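Local coordinates for PHA granule-associated protein (Aeromonas hydrophila, PDB 5IP0) that probably coats polyhydroxyalkanoate storage granules as a phasin, an amphiphilic helical protein with biosurfactant character, at residues D[41-45]-D[82-86]. Sequence-based numbering, arbitrary orientation.
Sequences SANAY and QMLDD
Ala44 and Gln82 carry the van der Waals packing of this helix-helix contact. The methyl CB of Ala44 faces the other helix and lies against the amide end of Gln82, 3.3 Å from Gln82 CD, with Gln82 CG only slightly farther off. In Gln82, CG, anti to the backbone N (chi1 179°), reaches across toward the other helix, and the bend at the next bond turns the amide toward Asp86. The ring of Tyr45 adds a looser, oblique contact, its CE1 4.3 Å from Gln82 CG.

The polar part gathers round Asp86, which is buried. Its OD2 lies 3.0 Å from the hydroxyl OG of Ser41, which itself is hydrogen-bonded to the carbonyl O of Leu37 one turn earlier. Tyr45 OH comes in from the opposite direction and stops 4.0 Å from Asp86 OD2, with ring and carboxylate planes 79° apart. Tyr23 of a second subunit packs on Asp86 and makes a weak hydrogen bond to Ser41 OG.

The segments run antiparallel at 174°, their axes 11.3 Å apart, pairing helix 18-57 with helix 65-109 in the long helical hairpin of this phasin, within a four-chain assembly.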
ATOM      1  N   SER D  41      -8.436   4.944   0.343  1.00 83.82           N
ATOM      2  CA  SER D  41      -8.866   4.902   1.741  1.00 70.15           C
ATOM      3  C   SER D  41      -8.113   5.923   2.577  1.00 76.23           C
ATOM      4  O   SER D  41      -8.715   6.713   3.319  1.00 79.02           O
ATOM      5  CB  SER D  41      -8.635   3.504   2.294  1.00 74.66           C
ATOM      6  OG  SER D  41      -9.447   2.587   1.591  1.00119.61           O
ATOM      7  N   ALA D  42      -6.786   5.938   2.439  1.00 84.55           N
ATOM      8  CA  ALA D  42      -5.961   6.858   3.209  1.00 81.05           C
ATOM      9  C   ALA D  42      -6.386   8.294   2.949  1.00 77.37           C
ATOM     10  O   ALA D  42      -6.641   9.064   3.880  1.00108.63           O
ATOM     11  CB  ALA D  42      -4.484   6.641   2.871  1.00 67.55           C
ATOM     12  N   ASN D  43      -6.530   8.651   1.683  1.00 69.00           N
ATOM     13  CA  ASN D  43      -6.925  10.012   1.356  1.00 75.71           C
ATOM     14  C   ASN D  43      -8.303  10.348   1.903  1.00 81.19           C
ATOM     15  O   ASN D  43      -8.562  11.501   2.260  1.00 93.74           O
ATOM     16  CB  ASN D  43      -6.832  10.209  -0.150  1.00 69.94           C
ATOM     17  CG  ASN D  43      -5.397  10.362  -0.580  1.00103.71           C
ATOM     18  OD1 ASN D  43      -4.525  10.580   0.268  1.00125.51           O
ATOM     19  ND2 ASN D  43      -5.124  10.226  -1.866  1.00 69.50           N
ATOM     20  N   ALA D  44      -9.197   9.358   1.978  1.00 91.28           N
ATOM     21  CA  ALA D  44     -10.527   9.587   2.538  1.00 71.87           C
ATOM     22  C   ALA D  44     -10.459   9.928   4.032  1.00 86.41           C
ATOM     23  O   ALA D  44     -11.087  10.898   4.497  1.00 72.41           O
ATOM     24  CB  ALA D  44     -11.403   8.369   2.287  1.00 72.41           C
ATOM     25  N   TYR D  45      -9.761   9.098   4.818  1.00 82.05           N
ATOM     26  CA  TYR D  45      -9.639   9.394   6.247  1.00 81.97           C
ATOM     27  C   TYR D  45      -8.945  10.739   6.465  1.00 80.71           C
ATOM     28  O   TYR D  45      -9.336  11.532   7.339  1.00 84.72           O
ATOM     29  CB  TYR D  45      -8.873   8.272   6.956  1.00 88.66           C
ATOM     30  CG  TYR D  45      -9.403   6.870   6.702  1.00101.07           C
ATOM     31  CD1 TYR D  45     -10.770   6.615   6.512  1.00 89.28           C
ATOM     32  CD2 TYR D  45      -8.519   5.797   6.614  1.00107.14           C
ATOM     33  CE1 TYR D  45     -11.228   5.327   6.258  1.00 98.44           C
ATOM     34  CE2 TYR D  45      -8.966   4.512   6.361  1.00108.94           C
ATOM     35  CZ  TYR D  45     -10.313   4.280   6.181  1.00119.19           C
ATOM     36  OH  TYR D  45     -10.726   2.990   5.926  1.00144.85           O
ATOM     37  N   GLN D  82     -17.983   5.509   3.515  1.00 79.28           N
ATOM     38  CA  GLN D  82     -16.627   5.224   3.052  1.00 83.95           C
ATOM     39  C   GLN D  82     -16.219   3.802   3.416  1.00 97.55           C
ATOM     40  O   GLN D  82     -15.849   3.015   2.540  1.00 91.40           O
ATOM     41  CB  GLN D  82     -15.638   6.243   3.626  1.00104.38           C
ATOM     42  CG  GLN D  82     -14.159   6.025   3.226  1.00 97.22           C
ATOM     43  CD  GLN D  82     -13.889   6.215   1.738  1.00104.56           C
ATOM     44  OE1 GLN D  82     -13.244   5.378   1.099  1.00106.75           O
ATOM     45  NE2 GLN D  82     -14.359   7.332   1.184  1.00 99.43           N
ATOM     46  N   MET D  83     -16.344   3.435   4.696  1.00110.85           N
ATOM     47  CA  MET D  83     -15.895   2.113   5.136  1.00107.93           C
ATOM     48  C   MET D  83     -16.633   0.982   4.422  1.00104.31           C
ATOM     49  O   MET D  83     -16.014  -0.009   3.999  1.00 99.12           O
ATOM     50  CB  MET D  83     -16.082   1.988   6.647  1.00103.19           C
ATOM     51  CG  MET D  83     -16.235   0.568   7.138  1.00105.40           C
ATOM     52  SD  MET D  83     -16.486   0.533   8.918  1.00118.82           S
ATOM     53  CE  MET D  83     -17.634  -0.822   9.055  1.00133.76           C
ATOM     54  N   LEU D  84     -17.957   1.097   4.282  1.00117.16           N
ATOM     55  CA  LEU D  84     -18.704   0.014   3.636  1.00123.38           C
ATOM     56  C   LEU D  84     -18.380  -0.105   2.148  1.00111.83           C
ATOM     57  O   LEU D  84     -18.140  -1.213   1.644  1.00116.19           O
ATOM     58  CB  LEU D  84     -20.193   0.229   3.865  1.00108.22           C
ATOM     59  CG  LEU D  84     -20.492  -0.146   5.313  1.00100.38           C
ATOM     60  CD1 LEU D  84     -21.874   0.301   5.674  1.00 96.91           C
ATOM     61  CD2 LEU D  84     -20.324  -1.658   5.517  1.00 98.99           C
ATOM     62  N   ASP D  85     -18.344   1.023   1.438  1.00 87.20           N
ATOM     63  CA  ASP D  85     -18.014   0.997   0.019  1.00 82.95           C
ATOM     64  C   ASP D  85     -16.596   0.484  -0.199  1.00 88.76           C
ATOM     65  O   ASP D  85     -16.311  -0.171  -1.207  1.00 94.43           O
ATOM     66  CB  ASP D  85     -18.208   2.385  -0.581  1.00 99.91           C
ATOM     67  CG  ASP D  85     -18.210   2.370  -2.100  1.00131.25           C
ATOM     68  OD1 ASP D  85     -18.299   1.264  -2.700  1.00131.69           O
ATOM     69  OD2 ASP D  85     -18.119   3.471  -2.693  1.00145.65           O
ATOM     70  N   ASP D  86     -15.680   0.818   0.713  1.00 90.11           N
ATOM     71  CA  ASP D  86     -14.320   0.286   0.653  1.00 84.36           C
ATOM     72  C   ASP D  86     -14.333  -1.234   0.771  1.00 84.57           C
ATOM     73  O   ASP D  86     -13.629  -1.935   0.027  1.00 78.57           O
ATOM     74  CB  ASP D  86     -13.460   0.920   1.751  1.00 98.97           C
ATOM     75  CG  ASP D  86     -12.871   2.270   1.340  1.00116.21           C
ATOM     76  OD1 ASP D  86     -12.942   2.625   0.141  1.00120.94           O
ATOM     77  OD2 ASP D  86     -12.366   2.995   2.234  1.00120.44           O
TER